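Local coordinates for minor capsid protein (Cafeteriavirus-dependent mavirus, PDB 6G42) that probably forms the pentons at the fivefold vertices of the virophage capsid, assembling as a ring of five copies that each carry a jelly-roll domain, at residues 48-52 against 261-265; 51-56 against 235-239; 273-277 against 297-303. One frame throughout, in Å; residues are numbered along the deposited sequence.

Contact 1: residues 48-52 against 261-265; sequences NYLLI and KYHNI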
loop_
_atom_site.group_PDB
_atom_site.type_symbol
_atom_site.label_atom_id
_atom_site.label_comp_id
_atom_site.label_asym_id
_atom_site.label_seq_id
_atom_site.Cartn_x
_atom_site.Cartn_y
_atom_site.Cartn_z
ATOM N N ASN C 48 -34.586 -16.786 7.189
ATOM C CA ASN C 48 -34.253 -16.073 5.948
ATOM C C ASN C 48 -32.746 -15.864 5.859
ATOM O O ASN C 48 -32.096 -15.602 6.874
ATOM C CB ASN C 48 -34.944 -14.709 5.904
ATOM C CG ASN C 48 -36.439 -14.813 5.679
ATOM O OD1 ASN C 48 -36.922 -15.726 5.004
ATOM N ND2 ASN C 48 -37.182 -13.863 6.230
ATOM N N TYR C 49 -32.206 -15.944 4.643
ATOM C CA TYR C 49 -30.757 -15.901 4.420
ATOM C C TYR C 49 -30.305 -14.877 3.386
ATOM O O TYR C 49 -31.021 -14.569 2.433
ATOM C CB TYR C 49 -30.258 -17.267 3.970
ATOM C CG TYR C 49 -30.404 -18.345 5.008
ATOM C CD1 TYR C 49 -31.610 -19.023 5.167
ATOM C CD2 TYR C 49 -29.337 -18.698 5.831
ATOM C CE1 TYR C 49 -31.750 -20.024 6.118
ATOM C CE2 TYR C 49 -29.465 -19.700 6.785
ATOM C CZ TYR C 49 -30.673 -20.361 6.923
ATOM O OH TYR C 49 -30.809 -21.355 7.860
ATOM N N LEU C 50 -29.096 -14.367 3.603
ATOM C CA LEU C 50 -28.355 -13.600 2.613
ATOM C C LEU C 50 -27.235 -14.481 2.083
ATOM O O LEU C 50 -26.728 -15.325 2.808
ATOM C CB LEU C 50 -27.757 -12.349 3.252
ATOM C CG LEU C 50 -28.730 -11.364 3.898
ATOM C CD1 LEU C 50 -27.948 -10.288 4.634
ATOM C CD2 LEU C 50 -29.653 -10.737 2.861
ATOM N N LEU C 51 -26.867 -14.280 0.823
ATOM C CA LEU C 51 -25.730 -14.955 0.195
ATOM C C LEU C 51 -24.628 -13.946 -0.130
ATOM O O LEU C 51 -24.888 -12.911 -0.758
ATOM C CB LEU C 51 -26.163 -15.641 -1.099
ATOM C CG LEU C 51 -25.060 -16.162 -2.031
ATOM C CD1 LEU C 51 -24.288 -17.304 -1.387
ATOM C CD2 LEU C 51 -25.674 -16.615 -3.336
ATOM N N ILE C 52 -23.400 -14.281 0.264
ATOM C CA ILE C 52 -22.206 -13.518 -0.118
ATOM C C ILE C 52 -21.072 -14.468 -0.504
ATOM O O ILE C 52 -20.847 -15.487 0.161
ATOM C CB ILE C 52 -21.759 -12.529 0.991
ATOM C CG1 ILE C 52 -20.552 -11.706 0.541
ATOM C CG2 ILE C 52 -21.430 -13.240 2.300
ATOM C CD1 ILE C 52 -20.392 -10.423 1.331
ATOM N N LYS C 261 -21.819 -6.564 -0.472
ATOM C CA LYS C 261 -22.152 -7.479 -1.600
ATOM C C LYS C 261 -22.946 -8.743 -1.201
ATOM O O LYS C 261 -22.480 -9.881 -1.329
ATOM C CB LYS C 261 -20.914 -7.816 -2.453
ATOM C CG LYS C 261 -20.731 -6.861 -3.622
ATOM C CD LYS C 261 -19.645 -7.303 -4.595
ATOM C CE LYS C 261 -19.675 -6.478 -5.880
ATOM N NZ LYS C 261 -19.621 -4.997 -5.665
ATOM N N TYR C 262 -24.178 -8.498 -0.763
ATOM C CA TYR C 262 -25.112 -9.517 -0.323
ATOM C C TYR C 262 -26.238 -9.639 -1.352
ATOM O O TYR C 262 -26.564 -8.677 -2.060
ATOM C CB TYR C 262 -25.702 -9.124 1.034
ATOM C CG TYR C 262 -24.803 -9.359 2.238
ATOM C CD1 TYR C 262 -24.546 -10.651 2.697
ATOM C CD2 TYR C 262 -24.244 -8.289 2.949
ATOM C CE1 TYR C 262 -23.744 -10.875 3.808
ATOM C CE2 TYR C 262 -23.442 -8.506 4.065
ATOM C CZ TYR C 262 -23.195 -9.802 4.490
ATOM O OH TYR C 262 -22.398 -10.034 5.589
ATOM N N HIS C 263 -26.827 -10.831 -1.426
ATOM C CA HIS C 263 -28.022 -11.082 -2.242
ATOM C C HIS C 263 -29.023 -11.887 -1.445
ATOM O O HIS C 263 -28.638 -12.784 -0.698
ATOM C CB HIS C 263 -27.652 -11.835 -3.510
ATOM C CG HIS C 263 -26.771 -11.052 -4.420
ATOM N ND1 HIS C 263 -27.251 -10.039 -5.217
ATOM C CD2 HIS C 263 -25.436 -11.101 -4.629
ATOM C CE1 HIS C 263 -26.251 -9.504 -5.894
ATOM N NE2 HIS C 263 -25.139 -10.133 -5.557
ATOM N N ASN C 264 -30.303 -11.566 -1.603
ATOM C CA ASN C 264 -31.367 -12.243 -0.861
ATOM C C ASN C 264 -31.642 -13.622 -1.449
ATOM O O ASN C 264 -31.774 -13.760 -2.666
ATOM C CB ASN C 264 -32.647 -11.411 -0.889
ATOM C CG ASN C 264 -32.570 -10.182 -0.003
ATOM O OD1 ASN C 264 -32.544 -9.048 -0.491
ATOM N ND2 ASN C 264 -32.546 -10.400 1.311
ATOM N N ILE C 265 -31.708 -14.632 -0.585
ATOM C CA ILE C 265 -32.195 -15.957 -0.971
ATOM C C ILE C 265 -33.716 -15.939 -0.815
ATOM O O ILE C 265 -34.230 -15.636 0.266
ATOM C CB ILE C 265 -31.570 -17.086 -0.114
ATOM C CG1 ILE C 265 -30.051 -17.175 -0.350
ATOM C CG2 ILE C 265 -32.223 -18.439 -0.398
ATOM C CD1 ILE C 265 -29.619 -17.570 -1.755
#
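Leu50 and Leu51 pair with Asn264 and His263 where two neighbouring strands of the penton jelly-roll run antiparallel, an instance of how one sheet of this fold joins chain regions more than two hundred residues apart. Leu51 and His263 form the hydrogen-bonded pair: Leu51 N reaches His263 O at 2.8 Å, and His263 N returns a bond to Leu51 O at 2.9 Å. Leu50 and Asn264 make the adjacent non-hydrogen-bonded pair, and beyond it Ile265 N donates to Tyr49 O.

The side chain of Leu50 can be followed outward. Its CB packs 3.7 Å from Tyr262 CD1. CG lies anti to the carbonyl carbon (chi1 -59°), and its two methyls divide between Tyr262 and Asn264: CD1 lies over one face of the Tyr262 ring, 4.2 Å from the centroid and displaced toward the rim, whereas CD2 runs alongside the amide of Asn264. That amide is turned to a neighbouring subunit, bonding to backbone atoms of its Lys6 and Tyr8. Ile52 CD1 occupies the opposite face of Tyr262, over the ring centre, so the aromatic is held between two methyl groups, while its OH is hydrogen-bonded to Glu304. On the other side of the sheet, where Leu51 and His263 project, Ile265 CD1 rests 4.0 Å from Leu51 CB.

Contact 2: residues 51-56 against 235-239; sequences LIVEEF and LTNYK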
loop_
_atom_site.group_PDB
_atom_site.type_symbol
_atom_site.label_atom_id
_atom_site.label_comp_id
_atom_site.label_asym_id
_atom_site.label_seq_id
_atom_site.Cartn_x
_atom_site.Cartn_y
_atom_site.Cartn_z
ATOM N N LEU C 51 -26.867 -14.280 0.823
ATOM C CA LEU C 51 -25.730 -14.955 0.195
ATOM C C LEU C 51 -24.628 -13.946 -0.130
ATOM O O LEU C 51 -24.888 -12.911 -0.758
ATOM C CB LEU C 51 -26.163 -15.641 -1.099
ATOM C CG LEU C 51 -25.060 -16.162 -2.031
ATOM C CD1 LEU C 51 -24.288 -17.304 -1.387
ATOM C CD2 LEU C 51 -25.674 -16.615 -3.336
ATOM N N ILE C 52 -23.400 -14.281 0.264
ATOM C CA ILE C 52 -22.206 -13.518 -0.118
ATOM C C ILE C 52 -21.072 -14.468 -0.504
ATOM O O ILE C 52 -20.847 -15.487 0.161
ATOM C CB ILE C 52 -21.759 -12.529 0.991
ATOM C CG1 ILE C 52 -20.552 -11.706 0.541
ATOM C CG2 ILE C 52 -21.430 -13.240 2.300
ATOM C CD1 ILE C 52 -20.392 -10.423 1.331
ATOM N N VAL C 53 -20.386 -14.134 -1.599
ATOM C CA VAL C 53 -19.210 -14.867 -2.049
ATOM C C VAL C 53 -18.028 -14.341 -1.240
ATOM O O VAL C 53 -17.533 -13.245 -1.501
ATOM C CB VAL C 53 -18.977 -14.685 -3.568
ATOM C CG1 VAL C 53 -17.720 -15.421 -4.039
ATOM C CG2 VAL C 53 -20.196 -15.175 -4.344
ATOM N N GLU C 54 -17.600 -15.125 -0.250
ATOM C CA GLU C 54 -16.469 -14.773 0.620
ATOM C C GLU C 54 -15.133 -14.738 -0.149
ATOM O O GLU C 54 -14.368 -13.779 -0.034
ATOM C CB GLU C 54 -16.385 -15.773 1.781
ATOM C CG GLU C 54 -15.246 -15.570 2.789
ATOM C CD GLU C 54 -15.420 -14.359 3.693
ATOM O OE1 GLU C 54 -16.516 -13.738 3.690
ATOM O OE2 GLU C 54 -14.449 -14.033 4.425
ATOM N N GLU C 55 -14.866 -15.780 -0.930
ATOM C CA GLU C 55 -13.558 -15.952 -1.559
ATOM C C GLU C 55 -13.622 -16.861 -2.784
ATOM O O GLU C 55 -14.357 -17.850 -2.797
ATOM C CB GLU C 55 -12.586 -16.499 -0.501
ATOM C CG GLU C 55 -11.307 -17.179 -0.978
ATOM C CD GLU C 55 -10.403 -17.603 0.182
ATOM O OE1 GLU C 55 -10.933 -17.931 1.272
ATOM O OE2 GLU C 55 -9.164 -17.624 0.005
ATOM N N PHE C 56 -12.873 -16.494 -3.822
ATOM C CA PHE C 56 -12.561 -17.418 -4.912
ATOM C C PHE C 56 -11.104 -17.302 -5.361
ATOM O O PHE C 56 -10.408 -16.345 -5.010
ATOM C CB PHE C 56 -13.553 -17.303 -6.090
ATOM C CG PHE C 56 -13.461 -16.024 -6.885
ATOM C CD1 PHE C 56 -12.475 -15.851 -7.854
ATOM C CD2 PHE C 56 -14.414 -15.024 -6.724
ATOM C CE1 PHE C 56 -12.409 -14.684 -8.602
ATOM C CE2 PHE C 56 -14.358 -13.859 -7.476
ATOM C CZ PHE C 56 -13.355 -13.687 -8.417
ATOM N N LEU C 235 -23.886 -13.251 -8.670
ATOM C CA LEU C 235 -23.513 -13.537 -7.268
ATOM C C LEU C 235 -22.309 -12.743 -6.740
ATOM O O LEU C 235 -22.223 -12.479 -5.543
ATOM C CB LEU C 235 -23.279 -15.033 -7.076
ATOM C CG LEU C 235 -24.451 -15.943 -7.452
ATOM C CD1 LEU C 235 -24.160 -17.360 -6.987
ATOM C CD2 LEU C 235 -25.777 -15.468 -6.878
ATOM N N THR C 236 -21.377 -12.400 -7.623
ATOM C CA THR C 236 -20.337 -11.414 -7.317
ATOM C C THR C 236 -19.817 -10.785 -8.613
ATOM O O THR C 236 -19.936 -11.376 -9.686
ATOM C CB THR C 236 -19.179 -12.006 -6.461
ATOM O OG1 THR C 236 -18.339 -10.949 -5.968
ATOM C CG2 THR C 236 -18.332 -13.007 -7.255
ATOM N N ASN C 237 -19.272 -9.577 -8.482
ATOM C CA ASN C 237 -18.672 -8.819 -9.577
ATOM C C ASN C 237 -17.236 -8.519 -9.218
ATOM O O ASN C 237 -16.982 -7.641 -8.392
ATOM C CB ASN C 237 -19.366 -7.472 -9.742
ATOM C CG ASN C 237 -20.644 -7.561 -10.523
ATOM O OD1 ASN C 237 -21.468 -8.445 -10.292
ATOM N ND2 ASN C 237 -20.841 -6.613 -11.440
ATOM N N TYR C 238 -16.301 -9.237 -9.821
ATOM C CA TYR C 238 -14.884 -8.935 -9.659
ATOM C C TYR C 238 -14.479 -8.009 -10.795
ATOM O O TYR C 238 -14.587 -8.380 -11.954
ATOM C CB TYR C 238 -14.051 -10.214 -9.689
ATOM C CG TYR C 238 -12.568 -9.985 -9.553
ATOM C CD1 TYR C 238 -11.975 -9.883 -8.301
ATOM C CD2 TYR C 238 -11.754 -9.874 -10.677
ATOM C CE1 TYR C 238 -10.611 -9.674 -8.170
ATOM C CE2 TYR C 238 -10.390 -9.662 -10.555
ATOM C CZ TYR C 238 -9.823 -9.564 -9.298
ATOM O OH TYR C 238 -8.472 -9.355 -9.164
ATOM N N LYS C 239 -14.037 -6.804 -10.455
ATOM C CA LYS C 239 -13.450 -5.897 -11.429
ATOM C C LYS C 239 -12.041 -6.363 -11.767
ATOM O O LYS C 239 -11.238 -6.596 -10.868
ATOM C CB LYS C 239 -13.394 -4.473 -10.879
ATOM C CG LYS C 239 -12.957 -3.420 -11.893
ATOM C CD LYS C 239 -14.049 -3.175 -12.917
ATOM C CE LYS C 239 -13.574 -2.356 -14.096
ATOM N NZ LYS C 239 -14.629 -2.370 -15.142
#
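Val53 and Thr236 bring the two backbones nearest, with CA atoms 6.4 Å apart. The strand axes approach to 8.5 Å and their directions differ by 38°; no hydrogen bond links the segments, and from Val53 onward the chains diverge until the CA atoms of Phe56 and Tyr238 are 10.0 Å apart. Side chains do most of the spanning. Where the strands are closest, Val53 CG2 sits 3.9 Å from Thr236 CB, the two side chains crossing at about a right angle, and the same methyl lies near the carbonyl oxygen of Leu235. Leu51 adds its CD2, which touches Leu235 CD2 at 3.7 Å.

This is face-to-face packing of the two sheets of a jelly-roll sandwich, and a classic beta bulge adapts one strand to it. Glu54 and Glu55 both lie opposite Lys300, which shifts the alternation by one residue, so that Phe56 follows Val53 in pointing into the interior. Glu55 OE2, meanwhile, bonds to His203 of a neighbouring subunit.

Phe56 spans the widening gap. With CG set between the backbone N and the carbonyl carbon (chi1 69°), its ring reaches Thr236 CG2 through CE2 and turns an edge toward the face of Tyr238 in an offset edge-to-face pair, centroids 5.8 Å apart and planes at 71°. Tyr238 CB meets that edge close to the Phe56 ring plane, 3.8 Å from CZ.

Contact 3: residues 273-277 against 297-303; sequences FNLSF and IQLKLLF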
loop_
_atom_site.group_PDB
_atom_site.type_symbol
_atom_site.label_atom_id
_atom_site.label_comp_id
_atom_site.label_asym_id
_atom_site.label_seq_id
_atom_site.Cartn_x
_atom_site.Cartn_y
_atom_site.Cartn_z
ATOM N N PHE C 273 -27.709 -26.607 -6.951
ATOM C CA PHE C 273 -27.673 -25.476 -7.880
ATOM C C PHE C 273 -26.377 -25.459 -8.675
ATOM O O PHE C 273 -25.421 -26.156 -8.344
ATOM C CB PHE C 273 -27.874 -24.137 -7.148
ATOM C CG PHE C 273 -26.859 -23.867 -6.067
ATOM C CD1 PHE C 273 -27.045 -24.361 -4.780
ATOM C CD2 PHE C 273 -25.730 -23.096 -6.327
ATOM C CE1 PHE C 273 -26.123 -24.108 -3.778
ATOM C CE2 PHE C 273 -24.804 -22.840 -5.329
ATOM C CZ PHE C 273 -25.000 -23.348 -4.052
ATOM N N ASN C 274 -26.377 -24.651 -9.729
ATOM C CA ASN C 274 -25.239 -24.490 -10.623
ATOM C C ASN C 274 -24.551 -23.148 -10.364
ATOM O O ASN C 274 -25.213 -22.150 -10.077
ATOM C CB ASN C 274 -25.712 -24.547 -12.073
ATOM C CG ASN C 274 -24.562 -24.584 -13.057
ATOM O OD1 ASN C 274 -24.216 -23.565 -13.665
ATOM N ND2 ASN C 274 -23.947 -25.753 -13.206
ATOM N N LEU C 275 -23.223 -23.147 -10.457
ATOM C CA LEU C 275 -22.426 -21.919 -10.484
ATOM C C LEU C 275 -21.532 -21.981 -11.712
ATOM O O LEU C 275 -20.959 -23.034 -12.008
ATOM C CB LEU C 275 -21.548 -21.788 -9.238
ATOM C CG LEU C 275 -22.253 -21.689 -7.888
ATOM C CD1 LEU C 275 -21.250 -21.802 -6.755
ATOM C CD2 LEU C 275 -23.018 -20.388 -7.777
ATOM N N SER C 276 -21.414 -20.854 -12.415
ATOM C CA SER C 276 -20.463 -20.728 -13.520
ATOM C C SER C 276 -19.829 -19.348 -13.554
ATOM O O SER C 276 -20.437 -18.369 -13.129
ATOM C CB SER C 276 -21.129 -21.046 -14.866
ATOM O OG SER C 276 -22.408 -20.464 -14.953
ATOM N N PHE C 277 -18.601 -19.298 -14.075
ATOM C CA PHE C 277 -17.815 -18.070 -14.199
ATOM C C PHE C 277 -17.902 -17.501 -15.621
ATOM O O PHE C 277 -17.720 -18.219 -16.607
ATOM C CB PHE C 277 -16.351 -18.333 -13.816
ATOM C CG PHE C 277 -16.124 -18.471 -12.332
ATOM C CD1 PHE C 277 -16.473 -19.645 -11.661
ATOM C CD2 PHE C 277 -15.568 -17.427 -11.600
ATOM C CE1 PHE C 277 -16.269 -19.769 -10.293
ATOM C CE2 PHE C 277 -15.358 -17.550 -10.233
ATOM C CZ PHE C 277 -15.705 -18.719 -9.578
ATOM N N ILE C 297 -9.589 -24.263 -9.482
ATOM C CA ILE C 297 -10.534 -23.212 -9.139
ATOM C C ILE C 297 -11.102 -23.494 -7.753
ATOM O O ILE C 297 -11.555 -24.597 -7.489
ATOM C CB ILE C 297 -11.604 -23.065 -10.242
ATOM C CG1 ILE C 297 -10.953 -22.345 -11.426
ATOM C CG2 ILE C 297 -12.813 -22.277 -9.754
ATOM C CD1 ILE C 297 -11.749 -22.334 -12.696
ATOM N N GLN C 298 -11.020 -22.497 -6.872
ATOM C CA GLN C 298 -11.532 -22.591 -5.502
ATOM C C GLN C 298 -12.602 -21.532 -5.305
ATOM O O GLN C 298 -12.631 -20.520 -6.009
ATOM C CB GLN C 298 -10.415 -22.405 -4.483
ATOM C CG GLN C 298 -9.469 -23.590 -4.374
ATOM C CD GLN C 298 -8.153 -23.246 -3.690
ATOM O OE1 GLN C 298 -7.976 -22.143 -3.166
ATOM N NE2 GLN C 298 -7.218 -24.190 -3.696
ATOM N N LEU C 299 -13.473 -21.777 -4.334
ATOM C CA LEU C 299 -14.717 -21.027 -4.196
ATOM C C LEU C 299 -15.298 -21.224 -2.802
ATOM O O LEU C 299 -15.397 -22.348 -2.323
ATOM C CB LEU C 299 -15.697 -21.521 -5.261
ATOM C CG LEU C 299 -17.015 -20.785 -5.491
ATOM C CD1 LEU C 299 -17.358 -20.800 -6.974
ATOM C CD2 LEU C 299 -18.149 -21.408 -4.689
ATOM N N LYS C 300 -15.671 -20.130 -2.152
ATOM C CA LYS C 300 -16.219 -20.184 -0.797
ATOM C C LYS C 300 -17.430 -19.260 -0.705
ATOM O O LYS C 300 -17.332 -18.068 -0.998
ATOM C CB LYS C 300 -15.152 -19.794 0.227
ATOM C CG LYS C 300 -15.462 -20.222 1.657
ATOM C CD LYS C 300 -14.207 -20.219 2.531
ATOM C CE LYS C 300 -14.350 -21.074 3.784
ATOM N NZ LYS C 300 -14.543 -20.251 5.005
ATOM N N LEU C 301 -18.569 -19.833 -0.318
ATOM C CA LEU C 301 -19.826 -19.108 -0.201
ATOM C C LEU C 301 -20.236 -19.014 1.264
ATOM O O LEU C 301 -19.878 -19.871 2.075
ATOM C CB LEU C 301 -20.919 -19.829 -0.989
ATOM C CG LEU C 301 -20.651 -20.123 -2.464
ATOM C CD1 LEU C 301 -21.753 -21.003 -3.014
ATOM C CD2 LEU C 301 -20.556 -18.846 -3.283
ATOM N N LEU C 302 -20.984 -17.967 1.597
ATOM C CA LEU C 302 -21.539 -17.804 2.938
ATOM C C LEU C 302 -23.040 -17.562 2.861
ATOM O O LEU C 302 -23.484 -16.608 2.216
ATOM C CB LEU C 302 -20.871 -16.635 3.665
ATOM C CG LEU C 302 -21.489 -16.211 5.004
ATOM C CD1 LEU C 302 -21.463 -17.356 6.011
ATOM C CD2 LEU C 302 -20.784 -14.985 5.562
ATOM N N PHE C 303 -23.804 -18.432 3.517
ATOM C CA PHE C 303 -25.225 -18.201 3.750
ATOM C C PHE C 303 -25.365 -17.677 5.177
ATOM O O PHE C 303 -25.126 -18.408 6.145
ATOM C CB PHE C 303 -26.030 -19.478 3.510
ATOM C CG PHE C 303 -25.949 -19.976 2.089
ATOM C CD1 PHE C 303 -26.800 -19.471 1.109
ATOM C CD2 PHE C 303 -25.006 -20.937 1.723
ATOM C CE1 PHE C 303 -26.719 -19.920 -0.202
ATOM C CE2 PHE C 303 -24.919 -21.389 0.414
ATOM C CZ PHE C 303 -25.777 -20.881 -0.550
#
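Phe277, Leu275 and Leu299 give up more surface than any other residue to this contact, and Leu299 serves both of the others. Its CG lies opposite the backbone N (chi1 -171°), which carries the isobutyl group out from its strand to fork between the two partners. One branch, CD1, stands at the edge of the Phe277 ring and near its plane, 3.6 Å from CE1 and almost as close to CZ; the two side chains pass alongside one another, each heading toward the other's strand. The second branch, CD2, packs 3.7 Å from Leu275 CD1.

Leu275 in turn divides its attention. The same CD1 meets Leu301 CD1 tip to tip at 3.9 Å, while its CD2 lies in the plane of the Phe273 ring, at the edge. Phe273 extends the row: its CZ lies 4.1 Å from Leu301 CD1 and comes up to the edge of Phe303. At the other end, Ile297 CG2 approaches Phe277 obliquely.

All these residues are buried and none forms a hydrogen bond across the gap. Lys300 forms a salt bridge to Glu216 of a neighbouring subunit. The strand axes come no closer than 10.8 Å, and their directions differ by 126°, a separation bridged by aliphatic and aromatic groups that meet from both strands, as in the hydrophobic core between the two sheets of a jelly-roll.

Overall arrangement
Of the strands in these contacts, 49-62 is the first along the chain, and it opens both long loops. Contact 2 closes the shorter one at residues 235-239, after the chain has built the separate sheet that includes strands 74-79 and 154-158; contact 1 closes the longer one at 261-265, so contact 2 is nested within it apart from the shared Leu51 and Ile52. Contact 3 follows in series and closes a loop of only 19 residues. Contact 1 works within a sheet, whereas contacts 2 and 3 join that sheet to the facing one. Probable hydrogen bonds from Leu302 N to Ile52 O and from Lys300 N to Glu55 O couple 297-303 to the first strand.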